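Local coordinates for protein catalase (Corynebacterium glutamicum, PDB 4B7H) that breaks down hydrogen peroxide to water and oxygen at a haem group, carries bound NADPH, and is inhibited by nitric oxide, at residues Y286-T296 / Y444-Q455; E2-V10 / H74-I82. All blocks are in the same frame, centred on the assembly; numbering follows the deposited sequence.

Interaction 1: residues Y286-T296 / Y444-Q455; sequences YRWNPFDLTKT and YVKHQDDDDFIQ. With NDP (NADPH dihydro-nicotinamide-adenine-dinucleotide phosphate), chain H.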
# COMPACT_ATOMS: atom_id res chain seq x y z
N TYR A 286 -30.37 -15.78 -34.43
CA TYR A 286 -29.64 -17.01 -34.13
C TYR A 286 -30.42 -17.84 -33.11
O TYR A 286 -31.13 -17.29 -32.27
CB TYR A 286 -28.21 -16.73 -33.63
CG TYR A 286 -27.35 -17.98 -33.62
CD1 TYR A 286 -27.28 -18.80 -34.74
CD2 TYR A 286 -26.63 -18.35 -32.49
CE1 TYR A 286 -26.52 -19.95 -34.74
CE2 TYR A 286 -25.86 -19.51 -32.48
CZ TYR A 286 -25.81 -20.30 -33.62
OH TYR A 286 -25.05 -21.44 -33.63
N ARG A 287 -30.32 -19.16 -33.22
CA ARG A 287 -31.09 -20.06 -32.34
C ARG A 287 -30.74 -19.88 -30.86
O ARG A 287 -31.56 -20.16 -29.98
CB ARG A 287 -30.93 -21.52 -32.78
CG ARG A 287 -29.50 -22.04 -32.66
CD ARG A 287 -29.34 -23.47 -33.17
NE ARG A 287 -30.05 -24.43 -32.33
CZ ARG A 287 -29.75 -25.73 -32.29
NH1 ARG A 287 -28.76 -26.21 -33.04
NH2 ARG A 287 -30.44 -26.54 -31.49
N TRP A 288 -29.51 -19.41 -30.60
CA TRP A 288 -29.07 -19.07 -29.25
C TRP A 288 -28.75 -17.59 -29.15
O TRP A 288 -28.39 -16.96 -30.15
CB TRP A 288 -27.84 -19.90 -28.85
CG TRP A 288 -28.18 -21.32 -28.57
CD1 TRP A 288 -29.01 -21.79 -27.59
CD2 TRP A 288 -27.71 -22.48 -29.28
NE1 TRP A 288 -29.08 -23.16 -27.65
CE2 TRP A 288 -28.29 -23.61 -28.67
CE3 TRP A 288 -26.85 -22.67 -30.37
CZ2 TRP A 288 -28.04 -24.91 -29.12
CZ3 TRP A 288 -26.60 -23.96 -30.80
CH2 TRP A 288 -27.19 -25.07 -30.18
N ASN A 289 -28.86 -17.02 -27.95
CA ASN A 289 -28.44 -15.64 -27.77
C ASN A 289 -26.94 -15.55 -28.03
O ASN A 289 -26.15 -16.25 -27.39
CB ASN A 289 -28.76 -15.16 -26.35
CG ASN A 289 -28.46 -13.68 -26.15
OD1 ASN A 289 -27.34 -13.22 -26.37
ND2 ASN A 289 -29.48 -12.92 -25.74
N PRO A 290 -26.53 -14.70 -29.00
CA PRO A 290 -25.13 -14.72 -29.43
C PRO A 290 -24.18 -14.01 -28.47
O PRO A 290 -22.97 -14.06 -28.68
CB PRO A 290 -25.17 -14.01 -30.79
CG PRO A 290 -26.35 -13.11 -30.70
CD PRO A 290 -27.36 -13.82 -29.84
N PHE A 291 -24.72 -13.38 -27.43
CA PHE A 291 -23.94 -12.60 -26.47
C PHE A 291 -23.89 -13.24 -25.08
O PHE A 291 -23.31 -12.67 -24.16
CB PHE A 291 -24.52 -11.18 -26.37
CG PHE A 291 -24.76 -10.53 -27.70
CD1 PHE A 291 -23.72 -10.36 -28.60
CD2 PHE A 291 -26.03 -10.09 -28.04
CE1 PHE A 291 -23.94 -9.75 -29.83
CE2 PHE A 291 -26.26 -9.48 -29.27
CZ PHE A 291 -25.22 -9.31 -30.17
N ASP A 292 -24.54 -14.39 -24.94
CA ASP A 292 -24.59 -15.15 -23.69
C ASP A 292 -23.35 -16.03 -23.64
O ASP A 292 -23.22 -16.96 -24.45
CB ASP A 292 -25.86 -16.01 -23.67
CG ASP A 292 -25.99 -16.88 -22.42
OD1 ASP A 292 -25.05 -16.97 -21.60
OD2 ASP A 292 -27.07 -17.50 -22.26
N LEU A 293 -22.44 -15.72 -22.73
CA LEU A 293 -21.18 -16.45 -22.62
C LEU A 293 -21.35 -17.95 -22.42
O LEU A 293 -20.49 -18.74 -22.84
CB LEU A 293 -20.36 -15.85 -21.48
CG LEU A 293 -18.99 -16.45 -21.16
CD1 LEU A 293 -18.06 -16.41 -22.38
CD2 LEU A 293 -18.39 -15.72 -19.97
N THR A 294 -22.47 -18.35 -21.80
CA THR A 294 -22.75 -19.77 -21.58
C THR A 294 -23.21 -20.49 -22.85
O THR A 294 -23.46 -21.70 -22.82
CB THR A 294 -23.80 -19.98 -20.45
OG1 THR A 294 -25.09 -19.54 -20.91
CG2 THR A 294 -23.41 -19.23 -19.18
N LYS A 295 -23.33 -19.75 -23.95
CA LYS A 295 -23.73 -20.32 -25.24
C LYS A 295 -22.60 -20.22 -26.26
O LYS A 295 -22.16 -19.11 -26.59
CB LYS A 295 -24.96 -19.59 -25.81
CG LYS A 295 -26.15 -19.54 -24.87
CD LYS A 295 -26.76 -20.92 -24.67
CE LYS A 295 -28.03 -20.83 -23.85
NZ LYS A 295 -27.75 -20.41 -22.45
N THR A 296 -22.13 -21.36 -26.76
CA THR A 296 -21.21 -21.35 -27.88
C THR A 296 -21.96 -21.17 -29.19
O THR A 296 -23.17 -21.47 -29.28
CB THR A 296 -20.38 -22.65 -27.94
OG1 THR A 296 -21.25 -23.78 -27.85
CG2 THR A 296 -19.38 -22.69 -26.80
N TYR A 444 -31.39 -11.85 -20.36
CA TYR A 444 -30.95 -11.68 -21.74
C TYR A 444 -32.16 -11.87 -22.67
O TYR A 444 -33.12 -12.57 -22.31
CB TYR A 444 -29.89 -12.71 -22.11
CG TYR A 444 -28.48 -12.42 -21.63
CD1 TYR A 444 -28.18 -12.40 -20.27
CD2 TYR A 444 -27.45 -12.20 -22.54
CE1 TYR A 444 -26.89 -12.15 -19.82
CE2 TYR A 444 -26.16 -11.94 -22.10
CZ TYR A 444 -25.89 -11.92 -20.74
OH TYR A 444 -24.59 -11.67 -20.31
N VAL A 445 -32.12 -11.26 -23.85
CA VAL A 445 -33.14 -11.51 -24.86
C VAL A 445 -33.22 -13.02 -25.10
O VAL A 445 -32.19 -13.69 -25.26
CB VAL A 445 -32.84 -10.74 -26.17
CG1 VAL A 445 -33.84 -11.11 -27.26
CG2 VAL A 445 -32.87 -9.25 -25.90
N LYS A 446 -34.44 -13.56 -25.09
CA LYS A 446 -34.62 -15.00 -25.15
C LYS A 446 -34.70 -15.48 -26.58
O LYS A 446 -35.64 -15.15 -27.31
CB LYS A 446 -35.87 -15.43 -24.37
CG LYS A 446 -35.99 -16.94 -24.17
CD LYS A 446 -37.10 -17.27 -23.18
CE LYS A 446 -37.17 -18.76 -22.87
NZ LYS A 446 -37.79 -19.53 -23.99
N HIS A 447 -33.71 -16.26 -26.99
CA HIS A 447 -33.71 -16.88 -28.30
C HIS A 447 -34.33 -18.28 -28.22
O HIS A 447 -34.49 -18.84 -27.13
CB HIS A 447 -32.30 -16.92 -28.88
CG HIS A 447 -31.76 -15.57 -29.24
ND1 HIS A 447 -31.19 -15.30 -30.47
CD2 HIS A 447 -31.69 -14.42 -28.53
CE1 HIS A 447 -30.81 -14.03 -30.50
NE2 HIS A 447 -31.09 -13.48 -29.33
N GLN A 448 -34.69 -18.82 -29.38
CA GLN A 448 -35.48 -20.04 -29.50
C GLN A 448 -35.00 -21.20 -28.62
O GLN A 448 -35.81 -21.86 -27.95
CB GLN A 448 -35.48 -20.47 -30.97
CG GLN A 448 -36.31 -21.68 -31.30
CD GLN A 448 -36.34 -21.92 -32.80
OE1 GLN A 448 -35.58 -22.74 -33.32
NE2 GLN A 448 -37.20 -21.19 -33.50
N ASP A 449 -33.70 -21.44 -28.61
CA ASP A 449 -33.18 -22.61 -27.92
C ASP A 449 -32.41 -22.27 -26.64
O ASP A 449 -31.64 -23.09 -26.14
CB ASP A 449 -32.31 -23.44 -28.88
CG ASP A 449 -33.11 -24.04 -30.02
OD1 ASP A 449 -34.31 -24.32 -29.82
OD2 ASP A 449 -32.55 -24.24 -31.12
N ASP A 450 -32.62 -21.07 -26.09
CA ASP A 450 -31.92 -20.69 -24.87
C ASP A 450 -32.47 -21.39 -23.64
O ASP A 450 -33.64 -21.23 -23.30
CB ASP A 450 -32.00 -19.17 -24.64
CG ASP A 450 -31.12 -18.37 -25.58
OD1 ASP A 450 -30.14 -18.92 -26.12
OD2 ASP A 450 -31.40 -17.17 -25.74
N ASP A 451 -31.62 -22.17 -22.98
CA ASP A 451 -31.87 -22.68 -21.64
C ASP A 451 -30.50 -22.97 -21.03
O ASP A 451 -29.48 -22.70 -21.66
CB ASP A 451 -32.79 -23.92 -21.65
CG ASP A 451 -32.03 -25.23 -21.85
OD1 ASP A 451 -31.01 -25.24 -22.56
OD2 ASP A 451 -32.47 -26.25 -21.29
N ASP A 452 -30.47 -23.52 -19.82
CA ASP A 452 -29.19 -23.75 -19.15
C ASP A 452 -28.56 -25.11 -19.46
O ASP A 452 -27.40 -25.34 -19.12
CB ASP A 452 -29.35 -23.62 -17.63
CG ASP A 452 -29.67 -22.20 -17.19
OD1 ASP A 452 -29.29 -21.25 -17.91
OD2 ASP A 452 -30.27 -22.03 -16.12
N PHE A 453 -29.31 -26.00 -20.11
CA PHE A 453 -28.89 -27.39 -20.22
C PHE A 453 -28.72 -27.96 -21.62
O PHE A 453 -28.09 -29.00 -21.77
CB PHE A 453 -29.84 -28.29 -19.43
CG PHE A 453 -29.84 -28.00 -17.96
CD1 PHE A 453 -28.80 -28.44 -17.16
CD2 PHE A 453 -30.88 -27.27 -17.38
CE1 PHE A 453 -28.79 -28.17 -15.80
CE2 PHE A 453 -30.87 -26.99 -16.02
CZ PHE A 453 -29.83 -27.45 -15.23
N ILE A 454 -29.29 -27.32 -22.64
CA ILE A 454 -29.28 -27.94 -23.97
C ILE A 454 -27.87 -28.12 -24.54
O ILE A 454 -27.55 -29.17 -25.09
CB ILE A 454 -30.22 -27.22 -24.98
CG1 ILE A 454 -30.39 -28.08 -26.24
CG2 ILE A 454 -29.71 -25.82 -25.33
CD1 ILE A 454 -30.90 -29.47 -25.95
N GLN A 455 -27.02 -27.11 -24.40
CA GLN A 455 -25.68 -27.21 -24.98
C GLN A 455 -24.79 -28.29 -24.35
O GLN A 455 -24.15 -29.04 -25.09
CB GLN A 455 -25.00 -25.84 -25.06
CG GLN A 455 -25.64 -24.92 -26.12
CD GLN A 455 -24.71 -23.81 -26.56
OE1 GLN A 455 -23.78 -23.46 -25.84
NE2 GLN A 455 -24.95 -23.27 -27.73
PA NDP H . -18.95 -29.51 -33.53
O1A NDP H . -18.99 -30.97 -33.77
O2A NDP H . -18.73 -28.72 -34.78
O5B NDP H . -17.77 -29.21 -32.48
C5B NDP H . -17.66 -29.97 -31.30
C4B NDP H . -16.49 -29.39 -30.53
O4B NDP H . -16.35 -30.09 -29.30
C3B NDP H . -15.18 -29.53 -31.31
O3B NDP H . -14.43 -28.34 -31.21
C2B NDP H . -14.51 -30.69 -30.59
O2B NDP H . -13.10 -30.73 -30.70
C1B NDP H . -15.00 -30.45 -29.17
N9A NDP H . -14.74 -31.59 -28.26
C8A NDP H . -14.39 -32.87 -28.61
N7A NDP H . -14.21 -33.59 -27.48
C5A NDP H . -14.45 -32.79 -26.41
C6A NDP H . -14.42 -33.02 -25.04
N6A NDP H . -13.79 -34.09 -24.55
N1A NDP H . -14.72 -31.99 -24.18
C2A NDP H . -15.04 -30.74 -24.67
N3A NDP H . -15.07 -30.52 -26.03
C4A NDP H . -14.78 -31.53 -26.89
O3 NDP H . -20.31 -29.08 -32.76
PN NDP H . -20.69 -27.58 -32.30
O1N NDP H . -19.61 -26.62 -32.68
O2N NDP H . -22.09 -27.35 -32.73
O5D NDP H . -20.71 -27.69 -30.69
C5D NDP H . -21.27 -28.83 -30.07
C4D NDP H . -20.85 -28.86 -28.61
O4D NDP H . -19.45 -28.97 -28.54
C3D NDP H . -21.22 -27.56 -27.91
O3D NDP H . -22.50 -27.65 -27.29
C2D NDP H . -20.09 -27.38 -26.91
O2D NDP H . -20.44 -27.98 -25.69
C1D NDP H . -18.92 -28.18 -27.48
N1N NDP H . -17.85 -27.29 -28.00
C2N NDP H . -18.19 -26.24 -28.80
C3N NDP H . -17.25 -25.37 -29.33
C7N NDP H . -17.73 -24.25 -30.18
O7N NDP H . -16.99 -23.06 -30.21
N7N NDP H . -18.86 -24.38 -30.88
C4N NDP H . -15.77 -25.52 -29.04
C5N NDP H . -15.50 -26.70 -28.15
C6N NDP H . -16.53 -27.51 -27.67
P2B NDP H . -12.39 -31.64 -31.84
O1X NDP H . -12.90 -33.06 -31.69
O2X NDP H . -12.76 -31.06 -33.19
O3X NDP H . -10.90 -31.55 -31.60
O HOH W 1 -34.13 -17.43 -31.84
O HOH W 2 -29.50 -10.09 -24.93
O HOH W 3 -22.51 -13.57 -20.78

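Interaction 2: residues E2-V10 / H74-I82; sequences EKSAADQIV and HGAFGELHI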
# COMPACT_ATOMS: atom_id res chain seq x y z
N GLU A 2 18.91 -18.33 -31.43
CA GLU A 2 17.46 -18.25 -31.69
C GLU A 2 16.91 -16.88 -31.26
O GLU A 2 16.72 -16.60 -30.07
CB GLU A 2 16.68 -19.45 -31.13
CG GLU A 2 17.27 -20.79 -31.58
CD GLU A 2 16.51 -22.01 -31.07
OE1 GLU A 2 16.58 -22.30 -29.86
OE2 GLU A 2 15.87 -22.70 -31.89
N LYS A 3 16.70 -16.01 -32.25
CA LYS A 3 16.16 -14.67 -32.05
C LYS A 3 14.65 -14.73 -31.91
O LYS A 3 14.01 -15.66 -32.38
CB LYS A 3 16.49 -13.78 -33.24
CG LYS A 3 17.93 -13.78 -33.68
CD LYS A 3 18.05 -14.01 -35.18
CE LYS A 3 18.55 -15.41 -35.49
NZ LYS A 3 17.68 -16.47 -34.92
N SER A 4 14.09 -13.71 -31.27
CA SER A 4 12.64 -13.59 -31.18
C SER A 4 12.26 -12.14 -31.41
O SER A 4 12.99 -11.24 -30.98
CB SER A 4 12.15 -14.00 -29.80
OG SER A 4 10.76 -13.73 -29.68
N ALA A 5 11.12 -11.91 -32.05
CA ALA A 5 10.60 -10.56 -32.19
C ALA A 5 10.30 -9.94 -30.83
O ALA A 5 10.18 -8.72 -30.70
CB ALA A 5 9.35 -10.55 -33.06
N ALA A 6 10.19 -10.78 -29.81
CA ALA A 6 9.91 -10.31 -28.46
C ALA A 6 11.17 -9.89 -27.68
O ALA A 6 11.06 -9.43 -26.54
CB ALA A 6 9.13 -11.36 -27.67
N ASP A 7 12.35 -10.06 -28.28
CA ASP A 7 13.61 -9.73 -27.60
C ASP A 7 13.66 -8.29 -27.08
O ASP A 7 14.10 -8.05 -25.96
CB ASP A 7 14.81 -10.01 -28.51
CG ASP A 7 15.08 -11.49 -28.71
OD1 ASP A 7 14.54 -12.29 -27.92
OD2 ASP A 7 15.83 -11.86 -29.64
N GLN A 8 13.20 -7.35 -27.90
CA GLN A 8 13.08 -5.94 -27.52
C GLN A 8 12.37 -5.81 -26.18
O GLN A 8 12.87 -5.16 -25.26
CB GLN A 8 12.31 -5.17 -28.61
CG GLN A 8 11.00 -5.85 -29.07
CD GLN A 8 10.28 -5.09 -30.17
OE1 GLN A 8 9.86 -5.68 -31.17
NE2 GLN A 8 10.13 -3.79 -29.99
N ILE A 9 11.22 -6.46 -26.08
CA ILE A 9 10.38 -6.36 -24.89
C ILE A 9 11.06 -7.01 -23.68
O ILE A 9 11.15 -6.41 -22.60
CB ILE A 9 9.01 -7.02 -25.13
CG1 ILE A 9 8.30 -6.38 -26.33
CG2 ILE A 9 8.15 -6.95 -23.88
CD1 ILE A 9 8.19 -4.91 -26.24
N VAL A 10 11.54 -8.24 -23.85
CA VAL A 10 12.05 -8.98 -22.70
C VAL A 10 13.41 -8.50 -22.19
O VAL A 10 13.80 -8.84 -21.07
CB VAL A 10 12.08 -10.52 -22.92
CG1 VAL A 10 10.69 -11.04 -23.25
CG2 VAL A 10 13.08 -10.90 -24.01
N HIS A 74 2.19 -19.16 -15.35
CA HIS A 74 3.53 -19.12 -15.92
C HIS A 74 3.37 -18.70 -17.36
O HIS A 74 2.26 -18.74 -17.91
CB HIS A 74 4.17 -20.50 -15.86
CG HIS A 74 3.29 -21.57 -16.43
ND1 HIS A 74 2.32 -22.20 -15.68
CD2 HIS A 74 3.20 -22.09 -17.68
CE1 HIS A 74 1.68 -23.08 -16.44
NE2 HIS A 74 2.19 -23.02 -17.66
N GLY A 75 4.45 -18.30 -18.00
CA GLY A 75 4.28 -17.79 -19.35
C GLY A 75 5.53 -17.73 -20.19
O GLY A 75 6.58 -18.28 -19.84
N ALA A 76 5.41 -17.03 -21.31
CA ALA A 76 6.46 -16.99 -22.31
C ALA A 76 6.17 -15.87 -23.28
O ALA A 76 5.16 -15.18 -23.17
CB ALA A 76 6.54 -18.31 -23.06
N PHE A 77 7.07 -15.69 -24.24
CA PHE A 77 6.95 -14.63 -25.22
C PHE A 77 7.14 -15.24 -26.59
O PHE A 77 7.65 -16.36 -26.72
CB PHE A 77 7.98 -13.53 -24.94
CG PHE A 77 7.75 -12.83 -23.64
CD1 PHE A 77 8.20 -13.38 -22.45
CD2 PHE A 77 7.06 -11.62 -23.60
CE1 PHE A 77 7.98 -12.74 -21.23
CE2 PHE A 77 6.82 -10.98 -22.39
CZ PHE A 77 7.28 -11.54 -21.21
N GLY A 78 6.72 -14.52 -27.62
CA GLY A 78 6.74 -15.08 -28.96
C GLY A 78 6.26 -14.13 -30.02
O GLY A 78 6.46 -12.92 -29.92
N GLU A 79 5.63 -14.69 -31.06
CA GLU A 79 5.32 -13.94 -32.28
C GLU A 79 3.98 -14.37 -32.85
O GLU A 79 3.69 -15.58 -32.93
CB GLU A 79 6.41 -14.18 -33.34
CG GLU A 79 7.82 -13.89 -32.86
CD GLU A 79 8.90 -14.36 -33.81
OE1 GLU A 79 8.59 -14.83 -34.92
OE2 GLU A 79 10.09 -14.26 -33.43
N LEU A 80 3.19 -13.39 -33.27
CA LEU A 80 1.98 -13.63 -34.05
C LEU A 80 2.28 -13.37 -35.53
O LEU A 80 2.80 -12.31 -35.88
CB LEU A 80 0.87 -12.67 -33.60
CG LEU A 80 -0.41 -12.63 -34.45
CD1 LEU A 80 -1.16 -13.95 -34.35
CD2 LEU A 80 -1.29 -11.46 -34.04
N HIS A 81 1.97 -14.34 -36.38
CA HIS A 81 2.18 -14.21 -37.82
C HIS A 81 0.85 -14.29 -38.58
O HIS A 81 0.15 -15.30 -38.51
CB HIS A 81 3.10 -15.32 -38.33
CG HIS A 81 4.50 -15.22 -37.82
ND1 HIS A 81 5.56 -14.84 -38.62
CD2 HIS A 81 5.02 -15.46 -36.59
CE1 HIS A 81 6.67 -14.84 -37.90
NE2 HIS A 81 6.37 -15.21 -36.67
N ILE A 82 0.50 -13.24 -39.32
CA ILE A 82 -0.71 -13.27 -40.14
C ILE A 82 -0.43 -13.94 -41.49
O ILE A 82 0.55 -13.60 -42.16
CB ILE A 82 -1.27 -11.85 -40.35
CG1 ILE A 82 -1.47 -11.16 -39.00
CG2 ILE A 82 -2.56 -11.88 -41.15
CD1 ILE A 82 -2.33 -11.96 -38.01

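Interaction 1: residues Y286-T296 / Y444-Q455
The Tyr444 ring edge meets 286-296 through CE2, 3.6 Å from Phe291 O. Its hydroxyl is hydrogen-bonded to the backbone O of Arg150 and the backbone N of Arg343, and a water links it to Leu293 N. Val445 O accepts from Asn289 ND2 at 2.9 Å, in the carbonyl plane and on a lone pair. A second water joins that amide to Val445 N. His447 is held on two sides. Its ND1 gives a nearly straight bond (167°) to Tyr286 O, 2.7 Å away and in the ring plane. Asn289 CA sits centrally over one ring face, a CH-pi contact, and Pro290 CD approaches CE1. A type I turn, His447 to Asp450, then presents two carboxylates. Asp449 N binds Arg287 O. Asp449 OD2 uses its anti lone pair to take Arg287 NE at 2.8 Å in a salt bridge; NH2 adds a weak bond. The arginine chain bends at chi3 (-67°), which folds the guanidinium back over the Trp288 ring. Asp450 grips both loops: OD1 takes Asn289 N on its syn lone pair, while OD2 takes His447 N. These bonds join a loop of the catalase beta-barrel domain to the chain leading into the C-terminal helices, beside the NADPH pocket. Asp451 O accepts from Lys295 NZ, which also bridges to Asp292 OD2. Asp451 OD1 binds Ile454 N, an Asx motif at the start of helix 454-463. Ile454 CG2 lies at the indole edge, 3.6 Å from Trp288 NE1. Gln455 lays NE2 over the indole face opposite Arg287, with amide and ring 77° apart. Its OE1 accepts from Thr296 N at 2.8 Å, and NE2 donates to Thr296 O. Gln455 O takes a weak bond from the NADPH hydroxyl O3D, 3.1 Å away.

Interaction 2: residues E2-V10 / H74-I82
Val10 CG1 lies anti to its own carbonyl carbon (chi1 -58°), and Phe77 CG is placed likewise, which brings the methyl over one face of the ring. Val10 CG1 stands over the centre of the Phe77 ring, 3.5 Å from its centroid and 13° off the normal. This is a CH-pi contact across the face. It packs the short N-terminal helix 7-11 against strand 73-82 of the antiparallel catalase beta-barrel. Ala6 extends the apolar patch, with its CB 3.7 Å from Phe77 CB. Ile9 CG2 makes a looser approach at 4.5 Å from Phe77 CE2.

The turn before the helix is fixed by a capping box. Ser4 OG accepts from Ala6 N, and Asp7 OD2 accepts from Ser4 N. Ser4 OG is also hydrogen-bonded to Asn313, and Asp7 OD1 forms a salt bridge with Arg314, both from the neighbouring strand 305-314. The polar link to strand 73-82 is made at Ala5, the residue after Ser4. Glu79 CG lies 3.7 Å from Ala5 CB, and the chain runs on extended, which carries the carboxylate to the turn. Glu79 OE2 accepts from Ala5 N at 2.9 Å, on the anti side but 34° out of the carboxylate plane. Asn313 ND2 gives OE2 a second bond. The other oxygen, Glu79 OE1, uses its anti lone pair for His81 NE2, 2.9 Å away and close to the imidazole plane.

Overall arrangement
The two contacts lie on opposite sides of the chain's centre, with centres 38 Å apart and nearest atoms about 21 Å apart. Interaction 2 lies on a strand of the antiparallel sheet; interaction 1 lies on a loop between two of its strands, 270-279 and 305-314. Strand 305-314 also pairs with strand 73-82 of interaction 2. Interaction 1 is the cofactor side: Thr296 and Gln455 line the NADPH pocket, while Leu293 touches the haem. The Tyr444 side chain is about 9 Å from a haem. Interaction 2 belongs to the N-terminal end and has no ligand in it; its Phe77 side chain is about 11 Å from a haem. Along the chain, interaction 2 closes before interaction 1 opens.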